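Local coordinates for protein transcription anti-terminator antagonist UpxZ (Bacteroides uniformis ATCC 8492, PDB 4EPZ) that probably antagonises transcription antitermination, and so takes part in regulating capsular polysaccharide synthesis, at residues E57-L62 with L88-N93; L103-L108 with K141-E146; W110-T115 with E119-A124. All blocks are in the same frame, centred on the assembly; numbering follows the deposited sequence. Where two conformers were deposited one is given.

Contact 1 of 3, residues E57-L62 with L88-N93; sequences EEEGNL and LDRIYN
E59 and R90 meet as a side-on carboxylate–guanidinium pair, the acid from helix 56-72 and the base from helix 80-92. Their chains run across each other at about a right angle, yet the two flat ends are nearly aligned, with the carboxylate and guanidinium planes 23° apart. Each oxygen has its own nitrogen. R90 NE donates to E59 OE2 at 2.9 Å with an N-H...O angle of 167°, and R90 NH2 donates to E59 OE1, also at 2.9 Å. Both oxygens lie close to the guanidinium plane, at its edge. Seen from the acid the fit is less flat: OE2 is met on its syn side but 31° out of the carboxylate plane, and OE1 from above that plane.

Both chains are bent, E59 at chi2 and R90 at chi3, and R90 meets the acid side-on, with NE and NH2 each on its own oxygen. A water adds a second link, donating to E59 OE2 at 2.7 Å and to the backbone oxygen of R90 at the same distance, so OE2 accepts from both NE and water and the rotation of the carboxylate is restrained. Beside the pair, L62 CB lies 4.2 Å from R90 NH2, approaching obliquely. R90 also packs on C63 and L66, while E59 touches I94.

With E59 buried and R90 only partly exposed, the two opposite charges probably offset each other. This is a bidentate interhelical salt bridge, joining two successive helices of an all-helical fold.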
ATOM      1  N   GLU A  57      -1.247   8.240  13.454  1.00 18.22           N
ATOM      2  CA  GLU A  57      -0.009   7.671  12.872  1.00 17.85           C
ATOM      3  C   GLU A  57      -0.050   6.133  12.938  1.00 20.55           C
ATOM      4  O   GLU A  57       0.339   5.466  11.979  1.00 20.76           O
ATOM      5  CB  GLU A  57       1.229   8.244  13.608  1.00 19.78           C
ATOM      6  CG  GLU A  57       2.537   7.762  13.001  1.00 22.32           C
ATOM      7  CD  GLU A  57       3.836   8.270  13.618  1.00 20.63           C
ATOM      8  OE1 GLU A  57       3.805   9.289  14.336  1.00 23.26           O
ATOM      9  OE2 GLU A  57       4.880   7.618  13.396  1.00 22.62           O
ATOM     10  N   GLU A  58      -0.522   5.573  14.057  1.00 19.61           N
ATOM     11  CA  GLU A  58      -0.608   4.118  14.178  1.00 19.66           C
ATOM     12  C   GLU A  58      -1.646   3.588  13.162  1.00 22.10           C
ATOM     13  O   GLU A  58      -1.351   2.652  12.421  1.00 20.92           O
ATOM     14  CB  GLU A  58      -0.961   3.737  15.599  1.00 22.07           C
ATOM     15  CG  GLU A  58      -0.952   2.236  15.771  1.00 25.68           C
ATOM     16  CD  GLU A  58      -1.249   1.854  17.196  1.00 44.68           C
ATOM     17  OE1 GLU A  58      -2.422   1.991  17.604  1.00 30.81           O
ATOM     18  OE2 GLU A  58      -0.288   1.557  17.939  1.00 30.69           O
ATOM     19  N   GLU A  59      -2.822   4.240  13.094  1.00 19.84           N
ATOM     20  CA  GLU A  59      -3.864   3.900  12.129  1.00 19.85           C
ATOM     21  C   GLU A  59      -3.320   3.970  10.671  1.00 20.67           C
ATOM     22  O   GLU A  59      -3.565   3.039   9.911  1.00 20.23           O
ATOM     23  CB  GLU A  59      -5.102   4.801  12.337  1.00 21.82           C
ATOM     24  CG  GLU A  59      -6.298   4.518  11.411  1.00 23.55           C
ATOM     25  CD  GLU A  59      -7.050   3.194  11.510  1.00 32.66           C
ATOM     26  OE1 GLU A  59      -6.603   2.276  12.240  1.00 27.68           O
ATOM     27  OE2 GLU A  59      -8.137   3.101  10.889  1.00 25.82           O
ATOM     28  N   GLY A  60      -2.551   5.007  10.311  1.00 17.56           N
ATOM     29  CA  GLY A  60      -1.933   5.087   8.988  1.00 17.33           C
ATOM     30  C   GLY A  60      -1.044   3.884   8.700  1.00 19.26           C
ATOM     31  O   GLY A  60      -1.097   3.303   7.613  1.00 17.42           O
ATOM     32  N   ASN A  61      -0.183   3.510   9.663  1.00 16.28           N
ATOM     33  CA  ASN A  61       0.740   2.384   9.467  1.00 15.35           C
ATOM     34  C   ASN A  61      -0.027   1.067   9.356  1.00 18.47           C
ATOM     35  O   ASN A  61       0.354   0.215   8.548  1.00 18.58           O
ATOM     36  CB  ASN A  61       1.737   2.321  10.619  1.00 16.69           C
ATOM     37  CG  ASN A  61       2.861   3.280  10.355  1.00 22.36           C
ATOM     38  OD1 ASN A  61       3.673   3.048   9.459  1.00 20.93           O
ATOM     39  ND2 ASN A  61       2.900   4.396  11.075  1.00 19.54           N
ATOM     40  N   LEU A  62      -1.079   0.893  10.192  1.00 17.82           N
ATOM     41  CA  LEU A  62      -1.923  -0.307  10.117  1.00 20.05           C
ATOM     42  C   LEU A  62      -2.583  -0.410   8.735  1.00 20.26           C
ATOM     43  O   LEU A  62      -2.539  -1.470   8.090  1.00 19.21           O
ATOM     44  CB  LEU A  62      -3.005  -0.234  11.202  1.00 22.51           C
ATOM     45  CG  LEU A  62      -2.656  -0.692  12.612  1.00 31.21           C
ATOM     46  CD1 LEU A  62      -3.839  -0.381  13.551  1.00 32.44           C
ATOM     47  CD2 LEU A  62      -2.408  -2.229  12.646  1.00 36.60           C
ATOM     48  N   LEU A  88      -9.611   1.142   2.668  1.00 14.98           N
ATOM     49  CA  LEU A  88      -9.647   2.423   1.975  1.00 15.52           C
ATOM     50  C   LEU A  88     -10.511   3.448   2.721  1.00 16.44           C
ATOM     51  O   LEU A  88     -10.104   4.608   2.872  1.00 16.56           O
ATOM     52  CB  LEU A  88     -10.170   2.248   0.552  1.00 16.42           C
ATOM     53  CG  LEU A  88      -9.196   1.593  -0.389  1.00 20.59           C
ATOM     54  CD1 LEU A  88      -9.944   1.046  -1.610  1.00 22.23           C
ATOM     55  CD2 LEU A  88      -8.039   2.546  -0.806  1.00 24.59           C
ATOM     56  N   ASP A  89     -11.659   3.008   3.235  1.00 16.13           N
ATOM     57  CA  ASP A  89     -12.548   3.910   3.987  1.00 16.20           C
ATOM     58  C   ASP A  89     -11.839   4.421   5.248  1.00 20.63           C
ATOM     59  O   ASP A  89     -11.877   5.628   5.544  1.00 20.28           O
ATOM     60  CB  ASP A  89     -13.846   3.165   4.343  1.00 17.09           C
ATOM     61  CG  ASP A  89     -14.857   4.058   4.989  1.00 22.01           C
ATOM     62  OD1 ASP A  89     -15.357   4.971   4.302  1.00 21.82           O
ATOM     63  OD2 ASP A  89     -15.188   3.813   6.166  1.00 26.26           O
ATOM     64  N   ARG A  90     -11.110   3.532   5.928  1.00 16.62           N
ATOM     65  CA  ARG A  90     -10.332   3.950   7.107  1.00 16.32           C
ATOM     66  C   ARG A  90      -9.253   4.974   6.718  1.00 16.85           C
ATOM     67  O   ARG A  90      -8.986   5.920   7.483  1.00 17.77           O
ATOM     68  CB  ARG A  90      -9.709   2.724   7.780  1.00 16.81           C
ATOM     69  CG  ARG A  90     -10.760   1.857   8.508  1.00 18.24           C
ATOM     70  CD  ARG A  90     -10.167   0.494   8.851  1.00 22.06           C
ATOM     71  NE  ARG A  90      -8.980   0.610   9.703  1.00 24.03           N
ATOM     72  CZ  ARG A  90      -8.267  -0.422  10.143  1.00 33.33           C
ATOM     73  NH1 ARG A  90      -8.626  -1.663   9.840  1.00 29.53           N
ATOM     74  NH2 ARG A  90      -7.199  -0.221  10.897  1.00 26.34           N
ATOM     75  N   ILE A  91      -8.629   4.799   5.524  1.00 14.51           N
ATOM     76  CA  ILE A  91      -7.595   5.745   5.077  1.00 14.75           C
ATOM     77  C   ILE A  91      -8.217   7.106   4.743  1.00 19.06           C
ATOM     78  O   ILE A  91      -7.667   8.133   5.144  1.00 18.25           O
ATOM     79  CB  ILE A  91      -6.824   5.148   3.883  1.00 16.68           C
ATOM     80  CG1 ILE A  91      -5.994   3.912   4.332  1.00 14.69           C
ATOM     81  CG2 ILE A  91      -5.964   6.207   3.212  1.00 16.23           C
ATOM     82  CD1 ILE A  91      -5.499   3.072   3.120  1.00 17.41           C
ATOM     83  N   TYR A  92      -9.347   7.136   4.005  1.00 16.18           N
ATOM     84  CA  TYR A  92      -9.990   8.411   3.682  1.00 16.66           C
ATOM     85  C   TYR A  92     -10.386   9.171   4.969  1.00 20.87           C
ATOM     86  O   TYR A  92     -10.288  10.390   4.993  1.00 20.19           O
ATOM     87  CB  TYR A  92     -11.232   8.184   2.821  1.00 18.03           C
ATOM     88  CG  TYR A  92     -10.959   8.092   1.334  1.00 20.14           C
ATOM     89  CD1 TYR A  92     -10.692   9.234   0.580  1.00 22.13           C
ATOM     90  CD2 TYR A  92     -11.065   6.876   0.659  1.00 21.25           C
ATOM     91  CE1 TYR A  92     -10.499   9.165  -0.800  1.00 21.02           C
ATOM     92  CE2 TYR A  92     -10.872   6.794  -0.718  1.00 20.83           C
ATOM     93  CZ  TYR A  92     -10.569   7.939  -1.440  1.00 20.33           C
ATOM     94  OH  TYR A  92     -10.434   7.851  -2.795  1.00 19.21           O
ATOM     95  N   ASN A  93     -10.712   8.454   6.053  1.00 17.96           N
ATOM     96  CA  ASN A  93     -11.077   9.090   7.322  1.00 19.19           C
ATOM     97  C   ASN A  93      -9.907   9.724   8.049  1.00 24.12           C
ATOM     98  O   ASN A  93     -10.142  10.533   8.953  1.00 23.83           O
ATOM     99  CB  ASN A  93     -11.764   8.085   8.252  1.00 22.71           C
ATOM    100  CG  ASN A  93     -13.138   7.694   7.798  1.00 28.82           C
ATOM    101  OD1 ASN A  93     -13.766   8.339   6.940  1.00 26.48           O
ATOM    102  ND2 ASN A  93     -13.623   6.598   8.340  1.00 24.91           N
TER
HETATM  103  O   HOH W   1      -9.446   5.335  10.084  1.00 21.39           O

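Contact 2 of 3, residues L103-L108 with K141-E146; sequences LKMRLL and KEIIEE
I143 carries this contact from helix 138-152, its CG2 meeting M105 of helix 102-115 and its CG1–CD1 arm reaching R106 of the same helix, with CG1 near both. Its CG1 stands anti to the backbone N (chi1 -164°), while CG2 takes the more hindered position between the backbone N and the carbonyl carbon. The branches therefore part across the facing helix: CG2 comes to 3.7 Å from M105 CG, and CD1, at the end of the CG1 arm, lies 4.0 Å from R106 CG.

M105, a selenomethionine, and I143 slide past each other in opposite directions. M105 CG is anti to the backbone N (chi1 179°) and the chain then folds at chi2, with CG as the atom facing both CG2 and CG1 of I143. I143 CG1 lies 3.9 Å from M105 CG. M105 also packs on L127 and I128.

The contact is apolar interhelical packing in an all-helical protein, and no hydrogen bond crosses between the segments. The helices come close here, with the CA atoms of R106 and I143 6.7 Å apart.

R106 is used for its aliphatic root. Beyond CG its extended chain carries the guanidinium away from I143. R106 NH2 is 5.8 Å from E142 OE1, too far for a salt bridge, although the opposite charges may attract weakly. The acids along this side of helix 138-152 have other hydrogen-bond partners: E142 OE1 accepts from H17, and E146 OE2 bonds to the Y21 hydroxyl.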
ATOM      1  N   LEU A 103       5.063   7.923   4.881  1.00 16.67           N
ATOM      2  CA  LEU A 103       3.843   7.156   5.140  1.00 16.62           C
ATOM      3  C   LEU A 103       2.665   7.715   4.338  1.00 18.43           C
ATOM      4  O   LEU A 103       1.923   6.946   3.679  1.00 16.73           O
ATOM      5  CB  LEU A 103       3.522   7.236   6.641  1.00 16.12           C
ATOM      6  CG  LEU A 103       2.152   6.661   7.061  1.00 19.14           C
ATOM      7  CD1 LEU A 103       2.028   5.126   6.761  1.00 20.62           C
ATOM      8  CD2 LEU A 103       1.889   6.978   8.541  1.00 21.30           C
ATOM      9  N   LYS A 104       2.492   9.044   4.406  1.00 16.80           N
ATOM     10  CA  LYS A 104       1.357   9.706   3.733  1.00 16.50           C
ATOM     11  C   LYS A 104       1.507   9.517   2.229  1.00 17.13           C
ATOM     12  O   LYS A 104       0.520   9.170   1.559  1.00 16.58           O
ATOM     13  CB  LYS A 104       1.261  11.182   4.126  1.00 18.08           C
ATOM     14  CG  LYS A 104      -0.036  11.793   3.576  1.00 18.94           C
ATOM     15  CD  LYS A 104      -0.243  13.204   4.090  1.00 18.55           C
ATOM     16  CE  LYS A 104      -1.649  13.617   3.737  1.00 28.43           C
ATOM     17  NZ  LYS A 104      -1.981  14.951   4.316  1.00 28.87           N
HETATM   18  N   MSE A 105       2.734   9.661   1.707  1.00 15.88           N
HETATM   19  CA  MSE A 105       2.967   9.439   0.273  1.00 15.10           C
HETATM   20  C   MSE A 105       2.571   7.998  -0.144  1.00 17.60           C
HETATM   21  O   MSE A 105       1.895   7.792  -1.158  1.00 15.55           O
HETATM   22  CB  MSE A 105       4.445   9.666  -0.058  1.00 14.87           C
HETATM   23  CG  MSE A 105       4.756   9.432  -1.529  1.00 17.68           C
HETATM   24 SE   MSE A 105       3.887  10.807  -2.657  0.75 22.71          SE
HETATM   25  CE  MSE A 105       4.248   9.798  -4.359  1.00 20.12           C
ATOM     26  N   ARG A 106       2.984   7.018   0.648  1.00 15.91           N
ATOM     27  CA  ARG A 106       2.660   5.606   0.362  1.00 16.35           C
ATOM     28  C   ARG A 106       1.151   5.367   0.443  1.00 17.84           C
ATOM     29  O   ARG A 106       0.608   4.677  -0.410  1.00 16.72           O
ATOM     30  CB  ARG A 106       3.431   4.683   1.320  1.00 16.66           C
ATOM     31  CG  ARG A 106       4.938   4.701   0.973  1.00 16.35           C
ATOM     32  CD  ARG A 106       5.726   4.067   2.086  1.00 15.36           C
ATOM     33  NE  ARG A 106       7.062   3.669   1.612  1.00 20.29           N
ATOM     34  CZ  ARG A 106       8.011   3.171   2.405  1.00 31.18           C
ATOM     35  NH1 ARG A 106       7.806   3.062   3.711  1.00 20.61           N
ATOM     36  NH2 ARG A 106       9.189   2.819   1.902  1.00 21.76           N
ATOM     37  N   LEU A 107       0.467   5.993   1.402  1.00 14.84           N
ATOM     38  CA  LEU A 107      -0.986   5.804   1.516  1.00 14.22           C
ATOM     39  C   LEU A 107      -1.694   6.448   0.306  1.00 17.45           C
ATOM     40  O   LEU A 107      -2.655   5.888  -0.239  1.00 15.43           O
ATOM     41  CB  LEU A 107      -1.513   6.416   2.806  1.00 14.71           C
ATOM     42  CG  LEU A 107      -1.243   5.612   4.071  1.00 16.78           C
ATOM     43  CD1 LEU A 107      -1.496   6.495   5.306  1.00 17.65           C
ATOM     44  CD2 LEU A 107      -2.180   4.385   4.153  1.00 16.81           C
ATOM     45  N   LEU A 108      -1.244   7.644  -0.086  1.00 14.83           N
ATOM     46  CA  LEU A 108      -1.851   8.303  -1.261  1.00 15.94           C
ATOM     47  C   LEU A 108      -1.646   7.460  -2.503  1.00 16.82           C
ATOM     48  O   LEU A 108      -2.590   7.317  -3.284  1.00 15.80           O
ATOM     49  CB  LEU A 108      -1.264   9.694  -1.514  1.00 15.99           C
ATOM     50  CG  LEU A 108      -1.579  10.798  -0.492  1.00 18.72           C
ATOM     51  CD1 LEU A 108      -0.533  11.912  -0.610  1.00 19.10           C
ATOM     52  CD2 LEU A 108      -3.013  11.364  -0.735  1.00 21.84           C
ATOM     53  N   LYS A 141      12.418   7.435  -4.495  1.00 20.88           N
ATOM     54  CA  LYS A 141      12.541   6.996  -5.898  1.00 21.41           C
ATOM     55  C   LYS A 141      11.586   5.832  -6.186  1.00 23.78           C
ATOM     56  O   LYS A 141      10.929   5.837  -7.219  1.00 24.25           O
ATOM     57  CB  LYS A 141      13.981   6.592  -6.227  1.00 23.49           C
ATOM     58  CG  LYS A 141      14.930   7.767  -6.313  1.00 26.08           C
ATOM     59  CD  LYS A 141      16.362   7.234  -6.429  1.00 33.20           C
ATOM     60  CE  LYS A 141      17.350   8.364  -6.474  1.00 40.91           C
ATOM     61  NZ  LYS A 141      18.743   7.852  -6.539  1.00 53.12           N
ATOM     62  N   GLU A 142      11.499   4.850  -5.278  1.00 20.91           N
ATOM     63  CA  GLU A 142      10.641   3.682  -5.451  1.00 21.32           C
ATOM     64  C   GLU A 142       9.160   4.052  -5.512  1.00 22.22           C
ATOM     65  O   GLU A 142       8.460   3.532  -6.374  1.00 23.22           O
ATOM     66  CB  GLU A 142      10.824   2.678  -4.315  1.00 23.34           C
ATOM     67  CG  GLU A 142      12.108   1.864  -4.370  1.00 35.79           C
ATOM     68  CD  GLU A 142      12.088   0.666  -3.433  1.00 63.87           C
ATOM     69  OE1 GLU A 142      10.977   0.249  -3.021  1.00 56.00           O
ATOM     70  OE2 GLU A 142      13.180   0.134  -3.124  1.00 53.25           O
ATOM     71  N   ILE A 143       8.694   4.931  -4.591  1.00 17.18           N
ATOM     72  CA  ILE A 143       7.257   5.251  -4.533  1.00 15.90           C
ATOM     73  C   ILE A 143       6.891   6.101  -5.770  1.00 19.92           C
ATOM     74  O   ILE A 143       5.791   5.934  -6.298  1.00 19.79           O
ATOM     75  CB  ILE A 143       6.826   5.897  -3.198  1.00 17.57           C
ATOM     76  CG1 ILE A 143       5.271   5.838  -3.018  1.00 16.82           C
ATOM     77  CG2 ILE A 143       7.388   7.326  -3.035  1.00 19.17           C
ATOM     78  CD1 ILE A 143       4.744   4.311  -2.967  1.00 17.51           C
ATOM     79  N   ILE A 144       7.809   6.969  -6.240  1.00 18.02           N
ATOM     80  CA  ILE A 144       7.557   7.731  -7.480  1.00 18.02           C
ATOM     81  C   ILE A 144       7.335   6.742  -8.676  1.00 19.63           C
ATOM     82  O   ILE A 144       6.391   6.914  -9.473  1.00 19.95           O
ATOM     83  CB  ILE A 144       8.734   8.694  -7.754  1.00 21.84           C
ATOM     84  CG1 ILE A 144       8.714   9.870  -6.761  1.00 21.41           C
ATOM     85  CG2 ILE A 144       8.688   9.218  -9.217  1.00 25.32           C
ATOM     86  CD1 ILE A 144      10.067  10.617  -6.788  1.00 24.93           C
ATOM     87  N   GLU A 145       8.181   5.707  -8.749  1.00 18.57           N
ATOM     88  CA  GLU A 145       8.114   4.682  -9.779  0.50 18.76           C
ATOM     89  C   GLU A 145       6.785   3.929  -9.660  1.00 20.88           C
ATOM     90  O   GLU A 145       6.095   3.708 -10.665  1.00 20.28           O
ATOM     91  CB  GLU A 145       9.325   3.736  -9.656  0.50 20.89           C
ATOM     92  CG  GLU A 145       9.465   2.721 -10.780  0.50 28.05           C
ATOM     93  CD  GLU A 145      10.597   1.721 -10.597  0.50 61.47           C
ATOM     94  OE1 GLU A 145      11.576   2.038  -9.882  0.50 61.51           O
ATOM     95  OE2 GLU A 145      10.495   0.607 -11.161  0.50 61.67           O
ATOM     96  N   GLU A 146       6.401   3.554  -8.433  1.00 19.86           N
ATOM     97  CA  GLU A 146       5.144   2.817  -8.190  1.00 19.26           C
ATOM     98  C   GLU A 146       3.927   3.635  -8.639  1.00 21.17           C
ATOM     99  O   GLU A 146       3.053   3.117  -9.356  1.00 19.99           O
ATOM    100  CB  GLU A 146       5.028   2.418  -6.715  1.00 20.28           C
ATOM    101  CG  GLU A 146       5.974   1.262  -6.388  1.00 29.07           C
ATOM    102  CD  GLU A 146       6.219   0.975  -4.914  1.00 47.53           C
ATOM    103  OE1 GLU A 146       5.369   1.368  -4.086  1.00 37.44           O
ATOM    104  OE2 GLU A 146       7.235   0.322  -4.591  1.00 39.65           O
TER

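Contact 3 of 3, residues W110-T115 with E119-A124; sequences WGYSET and ELAHEA
G111 begins the interface of a helical hairpin, in which helices 102-115 and 118-129 are joined by a very short connection. The short axes run almost antiparallel, 154° between their N-to-C directions, and approach to 8.9 Å. At G111 the packing is against main chain: L120 CD1 lies 3.6 Å from G111 C.

Y112 follows, its backbone N also touched by L120 CD1. Y112 CA is 5.6 Å from L120 CA, the closest such pair between the two segments. With CG anti to the backbone N (chi1 169°), the ring is placed alongside the second helix, where the A121 methyl covers one face in a CH-pi contact. That CB is 4.0 Å from the ring centroid and 27° off the normal, displaced toward the CD1–CE1 rim. L147 and E151 of helix 138-152 also pack against this tyrosine.

At the end of the segment, T115 crosses L120 at about a right angle. Its OG1 donates back to G111 O at 2.8 Å, from above the carbonyl plane, and lies 3.8 Å from L120 CD1.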
ATOM      1  N   TRP A 110      -0.878   4.013  -2.803  1.00 16.52           N
ATOM      2  CA  TRP A 110      -1.652   2.767  -2.715  1.00 16.42           C
ATOM      3  C   TRP A 110      -3.155   3.028  -2.782  1.00 15.90           C
ATOM      4  O   TRP A 110      -3.878   2.261  -3.427  1.00 16.44           O
ATOM      5  CB  TRP A 110      -1.294   2.001  -1.445  1.00 15.90           C
ATOM      6  CG  TRP A 110      -0.033   1.236  -1.646  1.00 18.75           C
ATOM      7  CD1 TRP A 110       1.220   1.616  -1.273  1.00 21.90           C
ATOM      8  CD2 TRP A 110       0.128   0.081  -2.483  1.00 20.03           C
ATOM      9  NE1 TRP A 110       2.147   0.696  -1.722  1.00 23.21           N
ATOM     10  CE2 TRP A 110       1.503  -0.249  -2.483  1.00 24.27           C
ATOM     11  CE3 TRP A 110      -0.774  -0.768  -3.156  1.00 21.04           C
ATOM     12  CZ2 TRP A 110       2.007  -1.368  -3.162  1.00 24.74           C
ATOM     13  CZ3 TRP A 110      -0.269  -1.878  -3.825  1.00 23.78           C
ATOM     14  CH2 TRP A 110       1.104  -2.148  -3.852  1.00 25.49           C
ATOM     15  N   GLY A 111      -3.623   4.094  -2.140  1.00 14.39           N
ATOM     16  CA  GLY A 111      -5.046   4.450  -2.187  1.00 13.94           C
ATOM     17  C   GLY A 111      -5.469   4.811  -3.603  1.00 16.14           C
ATOM     18  O   GLY A 111      -6.503   4.325  -4.099  1.00 17.16           O
ATOM     19  N   TYR A 112      -4.619   5.555  -4.321  1.00 14.55           N
ATOM     20  CA  TYR A 112      -4.902   5.864  -5.745  1.00 15.54           C
ATOM     21  C   TYR A 112      -4.956   4.568  -6.576  1.00 19.20           C
ATOM     22  O   TYR A 112      -5.811   4.426  -7.464  1.00 18.37           O
ATOM     23  CB  TYR A 112      -3.802   6.807  -6.296  1.00 15.96           C
ATOM     24  CG  TYR A 112      -3.849   6.982  -7.799  1.00 16.12           C
ATOM     25  CD1 TYR A 112      -4.809   7.799  -8.395  1.00 18.34           C
ATOM     26  CD2 TYR A 112      -2.926   6.341  -8.621  1.00 18.34           C
ATOM     27  CE1 TYR A 112      -4.853   7.959  -9.783  1.00 20.23           C
ATOM     28  CE2 TYR A 112      -2.990   6.461 -10.008  1.00 20.60           C
ATOM     29  CZ  TYR A 112      -3.935   7.297 -10.577  1.00 26.79           C
ATOM     30  OH  TYR A 112      -3.953   7.464 -11.938  1.00 31.46           O
ATOM     31  N   SER A 113      -4.040   3.612  -6.319  1.00 17.00           N
ATOM     32  CA  SER A 113      -4.033   2.391  -7.133  1.00 16.40           C
ATOM     33  C   SER A 113      -5.338   1.602  -7.049  1.00 19.40           C
ATOM     34  O   SER A 113      -5.679   0.860  -7.981  1.00 20.48           O
ATOM     35  CB  SER A 113      -2.904   1.480  -6.694  1.00 19.32           C
ATOM     36  OG  SER A 113      -3.213   0.753  -5.513  1.00 18.95           O
ATOM     37  N   GLU A 114      -6.038   1.732  -5.923  1.00 15.49           N
ATOM     38  CA  GLU A 114      -7.290   1.005  -5.669  1.00 16.84           C
ATOM     39  C   GLU A 114      -8.521   1.740  -6.150  1.00 23.81           C
ATOM     40  O   GLU A 114      -9.551   1.106  -6.375  1.00 27.12           O
ATOM     41  CB  GLU A 114      -7.470   0.760  -4.173  1.00 17.90           C
ATOM     42  CG  GLU A 114      -6.507  -0.282  -3.622  1.00 23.73           C
ATOM     43  CD  GLU A 114      -6.785  -1.722  -4.009  1.00 28.62           C
ATOM     44  OE1 GLU A 114      -7.930  -2.036  -4.408  1.00 28.57           O
ATOM     45  OE2 GLU A 114      -5.837  -2.534  -3.951  1.00 29.29           O
ATOM     46  N   THR A 115      -8.439   3.053  -6.292  1.00 17.32           N
ATOM     47  CA  THR A 115      -9.599   3.890  -6.596  1.00 17.99           C
ATOM     48  C   THR A 115      -9.543   4.632  -7.906  1.00 20.46           C
ATOM     49  O   THR A 115     -10.617   4.996  -8.443  1.00 20.69           O
ATOM     50  CB  THR A 115      -9.720   4.972  -5.490  1.00 21.49           C
ATOM     51  OG1 THR A 115      -8.518   5.776  -5.470  1.00 19.62           O
ATOM     52  CG2 THR A 115      -9.943   4.367  -4.082  1.00 20.27           C
ATOM     53  N   GLU A 119      -7.928  12.991  -7.129  1.00 20.13           N
ATOM     54  CA  GLU A 119      -7.527  13.882  -6.035  1.00 20.35           C
ATOM     55  C   GLU A 119      -6.359  13.278  -5.257  1.00 24.21           C
ATOM     56  O   GLU A 119      -5.513  14.019  -4.744  1.00 22.49           O
ATOM     57  CB  GLU A 119      -8.689  14.164  -5.076  1.00 21.70           C
ATOM     58  CG  GLU A 119      -9.841  14.915  -5.720  1.00 32.82           C
ATOM     59  CD  GLU A 119     -11.009  15.259  -4.806  1.00 56.46           C
ATOM     60  OE1 GLU A 119     -11.170  14.606  -3.748  1.00 43.59           O
ATOM     61  OE2 GLU A 119     -11.787  16.169  -5.169  1.00 62.15           O
ATOM     62  N   LEU A 120      -6.318  11.922  -5.144  1.00 19.07           N
ATOM     63  CA  LEU A 120      -5.205  11.281  -4.439  1.00 16.99           C
ATOM     64  C   LEU A 120      -3.904  11.420  -5.265  1.00 20.33           C
ATOM     65  O   LEU A 120      -2.886  11.808  -4.686  1.00 20.52           O
ATOM     66  CB  LEU A 120      -5.505   9.814  -4.114  1.00 16.04           C
ATOM     67  CG  LEU A 120      -6.696   9.554  -3.180  1.00 19.53           C
ATOM     68  CD1 LEU A 120      -6.819   8.040  -2.918  1.00 19.92           C
ATOM     69  CD2 LEU A 120      -6.587  10.310  -1.854  1.00 20.72           C
ATOM     70  N   ALA A 121      -3.951  11.167  -6.599  1.00 19.86           N
ATOM     71  CA  ALA A 121      -2.767  11.364  -7.464  1.00 21.33           C
ATOM     72  C   ALA A 121      -2.282  12.809  -7.374  1.00 25.02           C
ATOM     73  O   ALA A 121      -1.076  13.030  -7.211  1.00 23.55           O
ATOM     74  CB  ALA A 121      -3.081  11.015  -8.920  1.00 23.59           C
ATOM     75  N   HIS A 122      -3.232  13.789  -7.407  1.00 23.61           N
ATOM     76  CA  HIS A 122      -2.909  15.213  -7.373  1.00 25.09           C
ATOM     77  C   HIS A 122      -2.153  15.566  -6.102  1.00 24.77           C
ATOM     78  O   HIS A 122      -1.088  16.209  -6.180  1.00 23.48           O
ATOM     79  CB  HIS A 122      -4.167  16.081  -7.521  1.00 28.41           C
ATOM     80  CG  HIS A 122      -3.862  17.543  -7.560  1.00 34.12           C
ATOM     81  ND1 HIS A 122      -3.511  18.171  -8.741  1.00 38.55           N
ATOM     82  CD2 HIS A 122      -3.805  18.444  -6.552  1.00 37.60           C
ATOM     83  CE1 HIS A 122      -3.280  19.436  -8.424  1.00 38.75           C
ATOM     84  NE2 HIS A 122      -3.442  19.653  -7.123  1.00 38.68           N
ATOM     85  N   GLU A 123      -2.661  15.098  -4.938  1.00 20.01           N
ATOM     86  CA  GLU A 123      -1.999  15.345  -3.663  1.00 19.29           C
ATOM     87  C   GLU A 123      -0.620  14.636  -3.599  1.00 21.15           C
ATOM     88  O   GLU A 123       0.346  15.225  -3.113  1.00 22.30           O
ATOM     89  CB  GLU A 123      -2.902  14.884  -2.534  1.00 20.76           C
ATOM     90  CG  GLU A 123      -2.327  15.243  -1.186  1.00 29.92           C
ATOM     91  CD  GLU A 123      -3.284  15.092  -0.027  1.00 50.37           C
ATOM     92  OE1 GLU A 123      -4.474  14.769  -0.253  1.00 35.89           O
ATOM     93  OE2 GLU A 123      -2.836  15.317   1.118  1.00 44.95           O
ATOM     94  N   ALA A 124      -0.524  13.405  -4.136  1.00 17.14           N
ATOM     95  CA  ALA A 124       0.726  12.661  -4.197  1.00 17.74           C
ATOM     96  C   ALA A 124       1.772  13.432  -5.035  1.00 21.02           C
ATOM     97  O   ALA A 124       2.915  13.558  -4.584  1.00 20.88           O
ATOM     98  CB  ALA A 124       0.480  11.279  -4.788  1.00 18.68           C
TER

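In the fold
Helix 102-115 organises the set: contacts 2 and 3 both use it, at successive places along its length, and their centres are 10 Å apart. Contact 1 comes earlier in the chain, between helices 56-72 and 80-92, with its centre 15 Å from contact 2 and 14 Å from contact 3. It closes before the others open, whereas contact 3 is nested in the loop closed by contact 2. Direct packing connects all three: I91 CD1 lies 3.7 Å from L107 CD2, Y92 OH 3.6 Å from L120 CD1, and M105 SE 3.5 Å from A124 O. Five of the seven helices thus form one continuous packed unit around helix 102-115.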